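Local coordinates for protein pantothenate synthetase (Francisella tularensis subsp. tularensis, PDB 3N8H) that probably condenses pantoate with beta-alanine to make pantothenate, spending ATP by way of a pantoyl-adenylate intermediate, at residues L113-I118 against D153-M158; I118-G121 against H127-G130; S196-I201 against F245-V250. One frame throughout, in Å; residues are numbered along the deposited sequence.

Interaction 1: residues L113-I118 against D153-M158; sequences LEIANI and DYQQVM. With PRO (proline), chain C; AMP (adenosine monophosphate), chain D.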
ATOM      1  N   LEU A 113       1.531  -1.258  14.135  1.00 39.31           N
ATOM      2  CA  LEU A 113       1.550  -0.205  15.140  1.00 44.18           C
ATOM      3  C   LEU A 113       0.499  -0.438  16.213  1.00 45.25           C
ATOM      4  O   LEU A 113      -0.434  -1.209  16.023  1.00 40.20           O
ATOM      5  CB  LEU A 113       1.383   1.189  14.526  1.00 44.88           C
ATOM      6  CG  LEU A 113       0.514   1.544  13.300  1.00 45.68           C
ATOM      7  CD1 LEU A 113      -0.529   0.510  12.886  1.00 32.31           C
ATOM      8  CD2 LEU A 113      -0.115   2.921  13.464  1.00 27.96           C
ATOM      9  N   GLU A 114       0.654   0.252  17.337  1.00 47.75           N
ATOM     10  CA  GLU A 114      -0.161  -0.015  18.523  1.00 47.64           C
ATOM     11  C   GLU A 114      -1.667   0.120  18.324  1.00 38.41           C
ATOM     12  O   GLU A 114      -2.445  -0.784  18.660  1.00 45.42           O
ATOM     13  CB  GLU A 114       0.298   0.858  19.686  1.00 57.18           C
ATOM     14  CG  GLU A 114       1.201   0.114  20.643  1.00 76.46           C
ATOM     15  CD  GLU A 114       0.482  -1.038  21.330  1.00 85.61           C
ATOM     16  OE1 GLU A 114       0.704  -2.206  20.932  1.00 86.79           O
ATOM     17  OE2 GLU A 114      -0.309  -0.772  22.264  1.00 85.55           O
ATOM     18  N   ILE A 115      -2.077   1.248  17.774  1.00 37.10           N
ATOM     19  CA  ILE A 115      -3.502   1.495  17.586  1.00 43.48           C
ATOM     20  C   ILE A 115      -4.183   0.380  16.792  1.00 40.36           C
ATOM     21  O   ILE A 115      -5.381   0.179  16.905  1.00 45.14           O
ATOM     22  CB  ILE A 115      -3.762   2.851  16.913  1.00 46.91           C
ATOM     23  CG1 ILE A 115      -5.237   3.239  17.060  1.00 52.23           C
ATOM     24  CG2 ILE A 115      -3.348   2.813  15.440  1.00 47.42           C
ATOM     25  CD1 ILE A 115      -5.741   3.198  18.490  1.00 49.81           C
ATOM     26  N   ALA A 116      -3.420  -0.354  15.996  1.00 38.15           N
ATOM     27  CA  ALA A 116      -4.005  -1.417  15.181  1.00 37.81           C
ATOM     28  C   ALA A 116      -4.093  -2.732  15.929  1.00 35.87           C
ATOM     29  O   ALA A 116      -4.763  -3.656  15.474  1.00 38.21           O
ATOM     30  CB  ALA A 116      -3.210  -1.608  13.912  1.00 35.31           C
ATOM     31  N   ASN A 117      -3.396  -2.806  17.067  1.00 36.65           N
ATOM     32  CA  ASN A 117      -3.235  -4.041  17.815  1.00 32.29           C
ATOM     33  C   ASN A 117      -4.195  -4.184  18.984  1.00 37.31           C
ATOM     34  O   ASN A 117      -4.207  -5.218  19.657  1.00 41.19           O
ATOM     35  CB  ASN A 117      -1.813  -4.141  18.371  1.00 36.86           C
ATOM     36  CG  ASN A 117      -0.791  -4.431  17.310  1.00 44.20           C
ATOM     37  OD1 ASN A 117      -1.104  -4.991  16.260  1.00 49.64           O
ATOM     38  ND2 ASN A 117       0.452  -4.059  17.577  1.00 48.05           N
ATOM     39  N   ILE A 118      -4.974  -3.144  19.238  1.00 35.32           N
ATOM     40  CA  ILE A 118      -5.909  -3.143  20.363  1.00 36.39           C
ATOM     41  C   ILE A 118      -7.351  -3.012  19.896  1.00 38.02           C
ATOM     42  O   ILE A 118      -7.610  -2.775  18.706  1.00 38.17           O
ATOM     43  CB  ILE A 118      -5.596  -1.988  21.331  1.00 39.65           C
ATOM     44  CG1 ILE A 118      -5.599  -0.649  20.575  1.00 40.69           C
ATOM     45  CG2 ILE A 118      -4.231  -2.239  22.063  1.00 37.70           C
ATOM     46  CD1 ILE A 118      -5.610   0.599  21.464  1.00 42.19           C
ATOM     47  N   ASP A 153     -16.082   4.985  13.980  1.00 36.05           N
ATOM     48  CA  ASP A 153     -15.022   4.038  13.687  1.00 35.59           C
ATOM     49  C   ASP A 153     -13.689   4.747  13.949  1.00 32.53           C
ATOM     50  O   ASP A 153     -12.958   5.151  13.025  1.00 25.15           O
ATOM     51  CB  ASP A 153     -15.167   3.562  12.255  1.00 38.15           C
ATOM     52  CG  ASP A 153     -16.508   2.886  12.014  1.00 42.22           C
ATOM     53  OD1 ASP A 153     -16.645   1.714  12.432  1.00 42.57           O
ATOM     54  OD2 ASP A 153     -17.414   3.525  11.421  1.00 35.06           O
ATOM     55  N   TYR A 154     -13.407   4.928  15.235  1.00 32.39           N
ATOM     56  CA  TYR A 154     -12.307   5.798  15.677  1.00 41.73           C
ATOM     57  C   TYR A 154     -10.920   5.362  15.213  1.00 37.38           C
ATOM     58  O   TYR A 154     -10.087   6.185  14.753  1.00 29.69           O
ATOM     59  CB  TYR A 154     -12.290   5.890  17.202  1.00 37.26           C
ATOM     60  CG  TYR A 154     -11.551   7.101  17.701  1.00 41.34           C
ATOM     61  CD1 TYR A 154     -12.176   8.345  17.740  1.00 44.62           C
ATOM     62  CD2 TYR A 154     -10.226   7.007  18.131  1.00 44.14           C
ATOM     63  CE1 TYR A 154     -11.508   9.468  18.203  1.00 54.79           C
ATOM     64  CE2 TYR A 154      -9.540   8.132  18.596  1.00 54.86           C
ATOM     65  CZ  TYR A 154     -10.191   9.358  18.630  1.00 59.84           C
ATOM     66  OH  TYR A 154      -9.537  10.483  19.084  1.00 60.71           O
ATOM     67  N   GLN A 155     -10.647   4.077  15.393  1.00 31.13           N
ATOM     68  CA  GLN A 155      -9.350   3.529  14.985  1.00 35.69           C
ATOM     69  C   GLN A 155      -9.173   3.610  13.459  1.00 34.36           C
ATOM     70  O   GLN A 155      -8.103   3.980  12.952  1.00 32.05           O
ATOM     71  CB  GLN A 155      -9.234   2.104  15.464  1.00 30.37           C
ATOM     72  CG  GLN A 155      -8.983   1.999  16.959  1.00 35.78           C
ATOM     73  CD  GLN A 155      -9.130   0.560  17.441  1.00 40.37           C
ATOM     74  OE1 GLN A 155     -10.250   0.048  17.601  1.00 35.38           O
ATOM     75  NE2 GLN A 155      -7.996  -0.108  17.641  1.00 37.66           N
ATOM     76  N   GLN A 156     -10.245   3.271  12.746  1.00 30.64           N
ATOM     77  CA  GLN A 156     -10.319   3.471  11.296  1.00 25.46           C
ATOM     78  C   GLN A 156      -9.876   4.890  10.898  1.00 32.15           C
ATOM     79  O   GLN A 156      -9.060   5.058   9.991  1.00 33.17           O
ATOM     80  CB  GLN A 156     -11.758   3.243  10.810  1.00 24.49           C
ATOM     81  CG  GLN A 156     -11.918   3.515   9.323  1.00 34.53           C
ATOM     82  CD  GLN A 156     -13.131   2.863   8.749  1.00 38.40           C
ATOM     83  OE1 GLN A 156     -13.115   1.673   8.421  1.00 37.76           O
ATOM     84  NE2 GLN A 156     -14.206   3.628   8.634  1.00 28.35           N
ATOM     85  N   VAL A 157     -10.438   5.914  11.543  1.00 34.82           N
ATOM     86  CA  VAL A 157     -10.036   7.295  11.234  1.00 28.00           C
ATOM     87  C   VAL A 157      -8.526   7.510  11.395  1.00 28.16           C
ATOM     88  O   VAL A 157      -7.864   8.020  10.478  1.00 36.14           O
ATOM     89  CB  VAL A 157     -10.776   8.318  12.122  1.00 30.48           C
ATOM     90  CG1 VAL A 157     -10.133   9.691  11.986  1.00 29.55           C
ATOM     91  CG2 VAL A 157     -12.245   8.394  11.756  1.00 34.33           C
HETATM   92  N   MSE A 158      -7.988   7.121  12.558  1.00 25.68           N
HETATM   93  CA  MSE A 158      -6.563   7.292  12.869  1.00 26.11           C
HETATM   94  C   MSE A 158      -5.698   6.565  11.853  1.00 29.88           C
HETATM   95  O   MSE A 158      -4.708   7.097  11.361  1.00 31.36           O
HETATM   96  CB  MSE A 158      -6.256   6.766  14.275  1.00 31.13           C
HETATM   97  CG  MSE A 158      -7.019   7.460  15.389  1.00 38.82           C
HETATM   98 SE   MSE A 158      -6.495   6.810  17.168  0.51 50.60          SE
HETATM   99  CE  MSE A 158      -4.567   7.142  17.103  1.00 48.10           C
TER
HETATM  100  N   PRO C 271     -17.747  -0.701   8.909  1.00 51.27           N
HETATM  101  CA  PRO C 271     -16.651  -1.486   8.348  1.00 45.52           C
HETATM  102  C   PRO C 271     -16.872  -2.975   8.615  1.00 41.94           C
HETATM  103  O   PRO C 271     -17.790  -3.326   9.368  1.00 37.97           O
HETATM  104  CB  PRO C 271     -15.436  -0.975   9.125  1.00 46.90           C
HETATM  105  CG  PRO C 271     -15.781   0.442   9.444  1.00 56.84           C
HETATM  106  CD  PRO C 271     -17.271   0.467   9.670  1.00 48.68           C
HETATM  107  P   AMP D 270     -19.715   1.734   6.844  1.00 34.80           P
HETATM  108  O1P AMP D 270     -20.655   1.831   5.647  1.00 34.28           O
HETATM  109  O2P AMP D 270     -20.324   1.274   8.134  1.00 33.22           O
HETATM  110  O3P AMP D 270     -18.437   1.046   6.530  1.00 44.16           O
HETATM  111  O5' AMP D 270     -19.432   3.293   7.193  1.00 28.96           O
HETATM  112  C5' AMP D 270     -19.107   4.257   6.191  1.00 31.25           C
HETATM  113  C4' AMP D 270     -18.735   5.570   6.835  1.00 32.67           C
HETATM  114  O4' AMP D 270     -19.883   6.066   7.595  1.00 29.73           O
HETATM  115  C3' AMP D 270     -17.556   5.480   7.820  1.00 28.33           C
HETATM  116  O3' AMP D 270     -16.795   6.699   7.778  1.00 29.21           O
HETATM  117  C2' AMP D 270     -18.270   5.365   9.161  1.00 24.27           C
HETATM  118  O2' AMP D 270     -17.513   5.731  10.303  1.00 35.35           O
HETATM  119  C1' AMP D 270     -19.472   6.280   8.938  1.00 24.13           C
HETATM  120  N9  AMP D 270     -20.562   6.016   9.885  1.00 32.74           N
HETATM  121  C8  AMP D 270     -21.109   4.806  10.149  1.00 29.70           C
HETATM  122  N7  AMP D 270     -22.070   4.918  11.108  1.00 31.01           N
HETATM  123  C5  AMP D 270     -22.120   6.221  11.486  1.00 24.77           C
HETATM  124  C6  AMP D 270     -22.912   7.011  12.452  1.00 25.02           C
HETATM  125  N6  AMP D 270     -23.829   6.395  13.216  1.00 25.62           N
HETATM  126  N1  AMP D 270     -22.689   8.334  12.553  1.00 28.68           N
HETATM  127  C2  AMP D 270     -21.737   8.922  11.789  1.00 30.06           C
HETATM  128  N3  AMP D 270     -20.981   8.270  10.881  1.00 35.69           N
HETATM  129  C4  AMP D 270     -21.125   6.934  10.681  1.00 28.48           C
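Gln155 reaches across to the 113-118 turn and gives both amide hydrogens of NE2 to backbone carbonyls. The bond to Ile115 O is the shorter, 2.7 Å from NE2, and meets that carbonyl nearly end-on (C=O...N 169°), although it is bent at the hydrogen. The bond to Ile118 O, 2.9 Å from the same NE2, is straighter at the hydrogen, yet its donor stands 56° above the carbonyl plane. Both acceptors lie close to the glutamine amide plane. With CG anti to its own carbonyl carbon (chi1 -75°) and the chain extended beyond it, the amide is carried out from helix 154-166. OE1 accepts the backbone N of Glu120, which defines the amide's orientation.

Next to the amide the contact is apolar. Ile115 CD1 rests 3.8 Å from Gln155 CG, against the aliphatic part of the glutamine. Ile115 CG1 meets the SE atom of Met158, a selenomethionine, at 3.8 Å, and Leu159 of the same helix also touches Ile115.

Farther out, the start of this helix faces the ligands. Asp153, at the N-cap but without a capping bond, accepts at OD2 a hydrogen bond from O2' of the bound AMP; its 2.5 Å is unusually short and needs caution. Its OD1 lies 3.1 Å from CD of the bound proline, and Gln156 OE1 is equally close to that proline's CG. Gln156 is a predicted pantoate-binding residue. One buried amide thus satisfies two carbonyls of 113-118 and the first backbone N of helix 120-123, while its neighbours Asp153 and Gln156 contact the ligands.

Interaction 2: residues I118-G121 against H127-G130; sequences ILEG and HFSG. With PRO (proline), chain C.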
ATOM      1  N   ILE A 118      -4.974  -3.144  19.238  1.00 35.32           N
ATOM      2  CA  ILE A 118      -5.909  -3.143  20.363  1.00 36.39           C
ATOM      3  C   ILE A 118      -7.351  -3.012  19.896  1.00 38.02           C
ATOM      4  O   ILE A 118      -7.610  -2.775  18.706  1.00 38.17           O
ATOM      5  CB  ILE A 118      -5.596  -1.988  21.331  1.00 39.65           C
ATOM      6  CG1 ILE A 118      -5.599  -0.649  20.575  1.00 40.69           C
ATOM      7  CG2 ILE A 118      -4.231  -2.239  22.063  1.00 37.70           C
ATOM      8  CD1 ILE A 118      -5.610   0.599  21.464  1.00 42.19           C
ATOM      9  N   LEU A 119      -8.283  -3.179  20.841  1.00 36.61           N
ATOM     10  CA  LEU A 119      -9.694  -2.951  20.585  1.00 34.59           C
ATOM     11  C   LEU A 119     -10.130  -3.642  19.304  1.00 31.83           C
ATOM     12  O   LEU A 119     -10.004  -4.859  19.175  1.00 34.46           O
ATOM     13  CB  LEU A 119      -9.964  -1.441  20.521  1.00 35.30           C
ATOM     14  CG  LEU A 119      -9.580  -0.719  21.825  1.00 43.28           C
ATOM     15  CD1 LEU A 119      -9.532   0.816  21.684  1.00 47.46           C
ATOM     16  CD2 LEU A 119     -10.515  -1.139  22.958  1.00 36.75           C
ATOM     17  N   GLU A 120     -10.625  -2.870  18.342  1.00 28.91           N
ATOM     18  CA  GLU A 120     -11.150  -3.475  17.130  1.00 34.72           C
ATOM     19  C   GLU A 120     -10.098  -4.334  16.376  1.00 43.23           C
ATOM     20  O   GLU A 120     -10.385  -5.438  15.863  1.00 30.77           O
ATOM     21  CB  GLU A 120     -11.730  -2.378  16.271  1.00 35.71           C
ATOM     22  CG  GLU A 120     -12.888  -2.786  15.425  1.00 56.89           C
ATOM     23  CD  GLU A 120     -14.129  -3.255  16.184  1.00 39.57           C
ATOM     24  OE1 GLU A 120     -14.203  -3.301  17.445  1.00 33.68           O
ATOM     25  OE2 GLU A 120     -15.055  -3.589  15.452  1.00 39.22           O
ATOM     26  N   GLY A 121      -8.860  -3.866  16.354  1.00 41.96           N
ATOM     27  CA  GLY A 121      -7.807  -4.611  15.682  1.00 44.94           C
ATOM     28  C   GLY A 121      -7.571  -5.999  16.263  1.00 45.58           C
ATOM     29  O   GLY A 121      -7.269  -6.958  15.545  1.00 40.02           O
ATOM     30  N   HIS A 127      -8.981  -7.520   9.905  1.00 28.97           N
ATOM     31  CA  HIS A 127      -9.931  -6.495   9.449  1.00 31.92           C
ATOM     32  C   HIS A 127      -9.218  -5.205   8.970  1.00 36.73           C
ATOM     33  O   HIS A 127      -9.541  -4.681   7.916  1.00 33.59           O
ATOM     34  CB  HIS A 127     -10.929  -6.145  10.555  1.00 32.44           C
ATOM     35  CG  HIS A 127     -11.725  -4.906  10.279  1.00 33.14           C
ATOM     36  ND1 HIS A 127     -12.704  -4.849   9.308  1.00 32.86           N
ATOM     37  CD2 HIS A 127     -11.682  -3.669  10.841  1.00 34.12           C
ATOM     38  CE1 HIS A 127     -13.230  -3.635   9.282  1.00 36.29           C
ATOM     39  NE2 HIS A 127     -12.623  -2.896  10.195  1.00 31.12           N
ATOM     40  N   PHE A 128      -8.256  -4.702   9.744  1.00 25.80           N
ATOM     41  CA  PHE A 128      -7.664  -3.385   9.445  1.00 32.07           C
ATOM     42  C   PHE A 128      -6.810  -3.450   8.184  1.00 34.27           C
ATOM     43  O   PHE A 128      -6.694  -2.458   7.445  1.00 39.08           O
ATOM     44  CB  PHE A 128      -6.846  -2.837  10.647  1.00 32.73           C
ATOM     45  CG  PHE A 128      -7.694  -2.187  11.736  1.00 35.27           C
ATOM     46  CD1 PHE A 128      -8.890  -1.549  11.423  1.00 31.84           C
ATOM     47  CD2 PHE A 128      -7.274  -2.192  13.064  1.00 36.99           C
ATOM     48  CE1 PHE A 128      -9.671  -0.936  12.405  1.00 33.50           C
ATOM     49  CE2 PHE A 128      -8.042  -1.580  14.050  1.00 43.27           C
ATOM     50  CZ  PHE A 128      -9.247  -0.955  13.716  1.00 37.63           C
ATOM     51  N   SER A 129      -6.224  -4.622   7.927  1.00 33.69           N
ATOM     52  CA  SER A 129      -5.440  -4.816   6.713  1.00 29.10           C
ATOM     53  C   SER A 129      -6.373  -4.717   5.503  1.00 32.50           C
ATOM     54  O   SER A 129      -6.069  -4.030   4.533  1.00 31.08           O
ATOM     55  CB  SER A 129      -4.689  -6.151   6.740  1.00 37.51           C
ATOM     56  OG  SER A 129      -4.061  -6.429   5.499  1.00 36.98           O
ATOM     57  N   GLY A 130      -7.523  -5.384   5.574  1.00 29.91           N
ATOM     58  CA  GLY A 130      -8.497  -5.323   4.494  1.00 34.38           C
ATOM     59  C   GLY A 130      -8.994  -3.919   4.197  1.00 31.82           C
ATOM     60  O   GLY A 130      -9.109  -3.520   3.031  1.00 32.90           O
TER
HETATM   61  N   PRO C 271     -17.747  -0.701   8.909  1.00 51.27           N
HETATM   62  CA  PRO C 271     -16.651  -1.486   8.348  1.00 45.52           C
HETATM   63  C   PRO C 271     -16.872  -2.975   8.615  1.00 41.94           C
HETATM   64  O   PRO C 271     -17.790  -3.326   9.368  1.00 37.97           O
HETATM   65  CB  PRO C 271     -15.436  -0.975   9.125  1.00 46.90           C
HETATM   66  CG  PRO C 271     -15.781   0.442   9.444  1.00 56.84           C
HETATM   67  CD  PRO C 271     -17.271   0.467   9.670  1.00 48.68           C
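Next to the pocket that holds the bound proline, the ring of Phe128 is laid against the backbone of Gly121 and the base of the Glu120 side chain. CE2 comes within 3.3 Å of Gly121 N and 3.5 Å of Gly121 CA. CZ reaches Glu120 CB at 3.8 Å. These neighbours approach the ring obliquely, and the lack of a side chain on Gly121 lets CE2 and CD2 come close to its N and CA. Phe128 CG stands anti to its carbonyl carbon (chi1 -81°), which sends the ring from helix 127-142 toward the first turn of helix 120-123. The contact is thus a helix-to-helix junction across a short connection, with Gln155 and Leu159 of helix 154-166 also touching the ring.

The polar end of Glu120 turns to the three-stranded antiparallel sheet: OE2 forms a salt bridge with Arg251 and OE1 a hydrogen bond with the hydroxyl of Tyr233. His127, one residue before Phe128, faces the ligand instead. Its CE1 lies 3.5 Å from CB of the proline, which meets the imidazole at its edge, in plane. Gln63 O is hydrogen-bonded to ND1, which would help to hold the rotation of that ring.

Interaction 3: residues S196-I201 against F245-V250; sequences STDIEI and FYIGKV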
ATOM      1  N   SER A 196     -36.877  -7.171  16.538  1.00 49.48           N
ATOM      2  CA  SER A 196     -37.568  -6.252  17.432  1.00 50.60           C
ATOM      3  C   SER A 196     -37.103  -6.380  18.885  1.00 45.04           C
ATOM      4  O   SER A 196     -36.894  -5.368  19.568  1.00 44.74           O
ATOM      5  CB  SER A 196     -39.078  -6.465  17.341  1.00 57.27           C
ATOM      6  OG  SER A 196     -39.386  -7.849  17.400  1.00 70.34           O
ATOM      7  N   THR A 197     -36.954  -7.612  19.366  1.00 46.11           N
ATOM      8  CA  THR A 197     -36.477  -7.822  20.731  1.00 42.37           C
ATOM      9  C   THR A 197     -34.997  -7.451  20.874  1.00 38.70           C
ATOM     10  O   THR A 197     -34.597  -6.948  21.917  1.00 39.12           O
ATOM     11  CB  THR A 197     -36.731  -9.267  21.253  1.00 57.43           C
ATOM     12  OG1 THR A 197     -36.106 -10.221  20.393  1.00 53.29           O
ATOM     13  CG2 THR A 197     -38.222  -9.559  21.331  1.00 54.47           C
ATOM     14  N   ASP A 198     -34.204  -7.690  19.826  1.00 37.93           N
ATOM     15  CA  ASP A 198     -32.811  -7.230  19.773  1.00 38.07           C
ATOM     16  C   ASP A 198     -32.738  -5.708  19.948  1.00 42.38           C
ATOM     17  O   ASP A 198     -31.889  -5.200  20.674  1.00 38.64           O
ATOM     18  CB  ASP A 198     -32.149  -7.583  18.440  1.00 41.34           C
ATOM     19  CG  ASP A 198     -31.971  -9.076  18.244  1.00 54.84           C
ATOM     20  OD1 ASP A 198     -32.271  -9.837  19.184  1.00 51.02           O
ATOM     21  OD2 ASP A 198     -31.527  -9.486  17.143  1.00 56.55           O
ATOM     22  N   ILE A 199     -33.604  -5.000  19.227  1.00 41.69           N
ATOM     23  CA  ILE A 199     -33.702  -3.548  19.321  1.00 37.76           C
ATOM     24  C   ILE A 199     -33.908  -3.100  20.762  1.00 37.75           C
ATOM     25  O   ILE A 199     -33.370  -2.078  21.181  1.00 42.46           O
ATOM     26  CB  ILE A 199     -34.886  -3.011  18.463  1.00 52.70           C
ATOM     27  CG1 ILE A 199     -34.604  -3.213  16.973  1.00 61.43           C
ATOM     28  CG2 ILE A 199     -35.131  -1.544  18.753  1.00 52.79           C
ATOM     29  CD1 ILE A 199     -33.372  -2.478  16.483  1.00 67.07           C
ATOM     30  N   GLU A 200     -34.698  -3.854  21.523  1.00 38.44           N
ATOM     31  CA  GLU A 200     -35.029  -3.441  22.882  1.00 39.86           C
ATOM     32  C   GLU A 200     -33.856  -3.720  23.833  1.00 41.68           C
ATOM     33  O   GLU A 200     -33.614  -2.989  24.798  1.00 45.55           O
ATOM     34  CB  GLU A 200     -36.313  -4.121  23.376  1.00 61.56           C
ATOM     35  CG  GLU A 200     -36.197  -5.635  23.568  1.00 83.28           C
ATOM     36  CD  GLU A 200     -37.130  -6.182  24.644  1.00102.91           C
ATOM     37  OE1 GLU A 200     -37.713  -7.268  24.428  1.00104.93           O
ATOM     38  OE2 GLU A 200     -37.277  -5.528  25.704  1.00111.01           O
ATOM     39  N   ILE A 201     -33.120  -4.779  23.548  1.00 35.08           N
ATOM     40  CA  ILE A 201     -31.885  -5.035  24.272  1.00 35.89           C
ATOM     41  C   ILE A 201     -30.897  -3.910  23.974  1.00 41.97           C
ATOM     42  O   ILE A 201     -30.276  -3.365  24.875  1.00 40.40           O
ATOM     43  CB  ILE A 201     -31.297  -6.363  23.854  1.00 32.45           C
ATOM     44  CG1 ILE A 201     -32.263  -7.486  24.270  1.00 42.16           C
ATOM     45  CG2 ILE A 201     -29.903  -6.548  24.465  1.00 36.40           C
ATOM     46  CD1 ILE A 201     -31.858  -8.838  23.705  1.00 45.08           C
ATOM     47  N   PHE A 245     -20.014  -5.091  21.245  1.00 33.38           N
ATOM     48  CA  PHE A 245     -20.831  -6.162  21.828  1.00 32.70           C
ATOM     49  C   PHE A 245     -21.631  -6.842  20.738  1.00 33.30           C
ATOM     50  O   PHE A 245     -21.822  -6.274  19.659  1.00 34.47           O
ATOM     51  CB  PHE A 245     -21.786  -5.595  22.878  1.00 36.92           C
ATOM     52  CG  PHE A 245     -22.680  -4.512  22.352  1.00 40.94           C
ATOM     53  CD1 PHE A 245     -23.928  -4.819  21.828  1.00 43.15           C
ATOM     54  CD2 PHE A 245     -22.265  -3.180  22.366  1.00 36.28           C
ATOM     55  CE1 PHE A 245     -24.760  -3.826  21.331  1.00 46.05           C
ATOM     56  CE2 PHE A 245     -23.092  -2.170  21.866  1.00 42.00           C
ATOM     57  CZ  PHE A 245     -24.342  -2.494  21.347  1.00 43.60           C
ATOM     58  N   TYR A 246     -22.094  -8.060  21.023  1.00 37.50           N
ATOM     59  CA  TYR A 246     -22.978  -8.780  20.130  1.00 31.16           C
ATOM     60  C   TYR A 246     -24.383  -8.745  20.722  1.00 35.21           C
ATOM     61  O   TYR A 246     -24.547  -8.828  21.935  1.00 32.08           O
ATOM     62  CB  TYR A 246     -22.556 -10.251  19.994  1.00 33.90           C
ATOM     63  CG  TYR A 246     -21.524 -10.547  18.927  1.00 31.82           C
ATOM     64  CD1 TYR A 246     -21.904 -10.764  17.608  1.00 34.16           C
ATOM     65  CD2 TYR A 246     -20.166 -10.617  19.241  1.00 33.16           C
ATOM     66  CE1 TYR A 246     -20.959 -11.044  16.632  1.00 37.57           C
ATOM     67  CE2 TYR A 246     -19.211 -10.882  18.270  1.00 32.16           C
ATOM     68  CZ  TYR A 246     -19.613 -11.096  16.973  1.00 42.58           C
ATOM     69  OH  TYR A 246     -18.669 -11.363  16.004  1.00 47.87           O
ATOM     70  N   ILE A 247     -25.397  -8.607  19.863  1.00 30.94           N
ATOM     71  CA  ILE A 247     -26.752  -8.995  20.246  1.00 30.89           C
ATOM     72  C   ILE A 247     -27.149 -10.047  19.221  1.00 38.32           C
ATOM     73  O   ILE A 247     -27.190  -9.765  18.007  1.00 37.98           O
ATOM     74  CB  ILE A 247     -27.770  -7.816  20.278  1.00 42.53           C
ATOM     75  CG1 ILE A 247     -27.248  -6.679  21.154  1.00 43.46           C
ATOM     76  CG2 ILE A 247     -29.137  -8.296  20.806  1.00 37.34           C
ATOM     77  CD1 ILE A 247     -28.120  -5.450  21.130  1.00 41.65           C
ATOM     78  N   GLY A 248     -27.392 -11.267  19.689  1.00 40.76           N
ATOM     79  CA  GLY A 248     -27.483 -12.394  18.773  1.00 38.67           C
ATOM     80  C   GLY A 248     -26.206 -12.479  17.946  1.00 38.56           C
ATOM     81  O   GLY A 248     -25.099 -12.554  18.497  1.00 35.54           O
ATOM     82  N   LYS A 249     -26.353 -12.460  16.620  1.00 30.01           N
ATOM     83  CA  LYS A 249     -25.203 -12.561  15.712  1.00 35.70           C
ATOM     84  C   LYS A 249     -24.747 -11.210  15.191  1.00 34.87           C
ATOM     85  O   LYS A 249     -23.885 -11.131  14.302  1.00 38.79           O
ATOM     86  CB  LYS A 249     -25.522 -13.457  14.512  1.00 54.69           C
ATOM     87  CG  LYS A 249     -25.369 -14.947  14.765  1.00 67.72           C
ATOM     88  CD  LYS A 249     -26.673 -15.588  15.186  1.00 79.32           C
ATOM     89  CE  LYS A 249     -26.497 -17.096  15.360  1.00 90.05           C
ATOM     90  NZ  LYS A 249     -27.786 -17.812  15.620  1.00 95.20           N
ATOM     91  N   VAL A 250     -25.317 -10.143  15.747  1.00 40.54           N
ATOM     92  CA  VAL A 250     -25.057  -8.800  15.241  1.00 41.88           C
ATOM     93  C   VAL A 250     -24.008  -8.130  16.100  1.00 37.38           C
ATOM     94  O   VAL A 250     -24.206  -7.958  17.300  1.00 36.16           O
ATOM     95  CB  VAL A 250     -26.362  -7.925  15.194  1.00 40.24           C
ATOM     96  CG1 VAL A 250     -26.056  -6.498  14.677  1.00 33.10           C
ATOM     97  CG2 VAL A 250     -27.405  -8.590  14.335  1.00 39.56           C
TER
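Asp198 is the first residue of 196-201 to meet the hairpin, and it does so with its flank. Its CB and its OD1 each lie 3.9 Å from Ile247 CG2, so the methyl sits alongside the aspartate. The carboxylate is engaged at its own helix start: OD2 accepts a hydrogen bond from the backbone N of Thr195, just before the helix. With CG anti to its carbonyl carbon (chi1 -67°), Asp198 folds back toward that N-terminal end, leaving CB and the OD1 side against the isoleucine methyl. The backbone of Asp198 contributes too, since its O lies 3.8 Å from Ile247 CD1.

Ile199 and Glu200 point away from the hairpin, and Ile199 packs on Leu194. One turn after Asp198, Ile201 returns to the contact. Its CG2 is 3.9 Å from Ile247 CD1, and its CD1 is 4.0 Å from Ile247 CG2. The two isoleucines pass each other in opposite directions. Ile247 can serve both helical residues because its two branches diverge: CG2 reaches Asp198 and Ile201, while the extended CG1-CD1 arm (chi2 175°) goes on between Asp198 O and Ile201 CG2. Ala202 and Ile205 continue the same helical face over it.

Ile247 also ends strand 240-247, where a type II' turn through Gly248 and Lys249 joins strand 250-257. This two-residue beta hairpin is closed by Ile247 N to Val250 O at 2.9 Å and the reciprocal Val250 N to Ile247 O at 3.0 Å. The meeting of helix 196-210 and hairpin therefore rests on van der Waals contact of one isoleucine with another and with the flank and backbone oxygen of an aspartate, while OD2 bonds to Thr195 N, where the negative charge probably suits the start of the helix.

Interactions 1 and 2 are neighbours, with centres 7 Å apart. They share Ile118, and Gln155 CB packs on Phe128 CZ at 3.5 Å, so the 113-121 region is held by helices 154-166 and 127-142 together. Their chemistry differs: interaction 1 depends on a side-chain amide bonded to backbone carbonyls and is only partly buried, whereas interaction 2 is a buried aromatic-to-backbone contact. Both touch the bound proline. Interaction 3 stands apart, its centre 23 to 25 Å from the other two, and is partly buried and mainly apolar, with an aspartate flank. It joins helix 196-210 to the end of strand 240-247, in the antiparallel sheet to which the polar end of Glu120 also ties interaction 2.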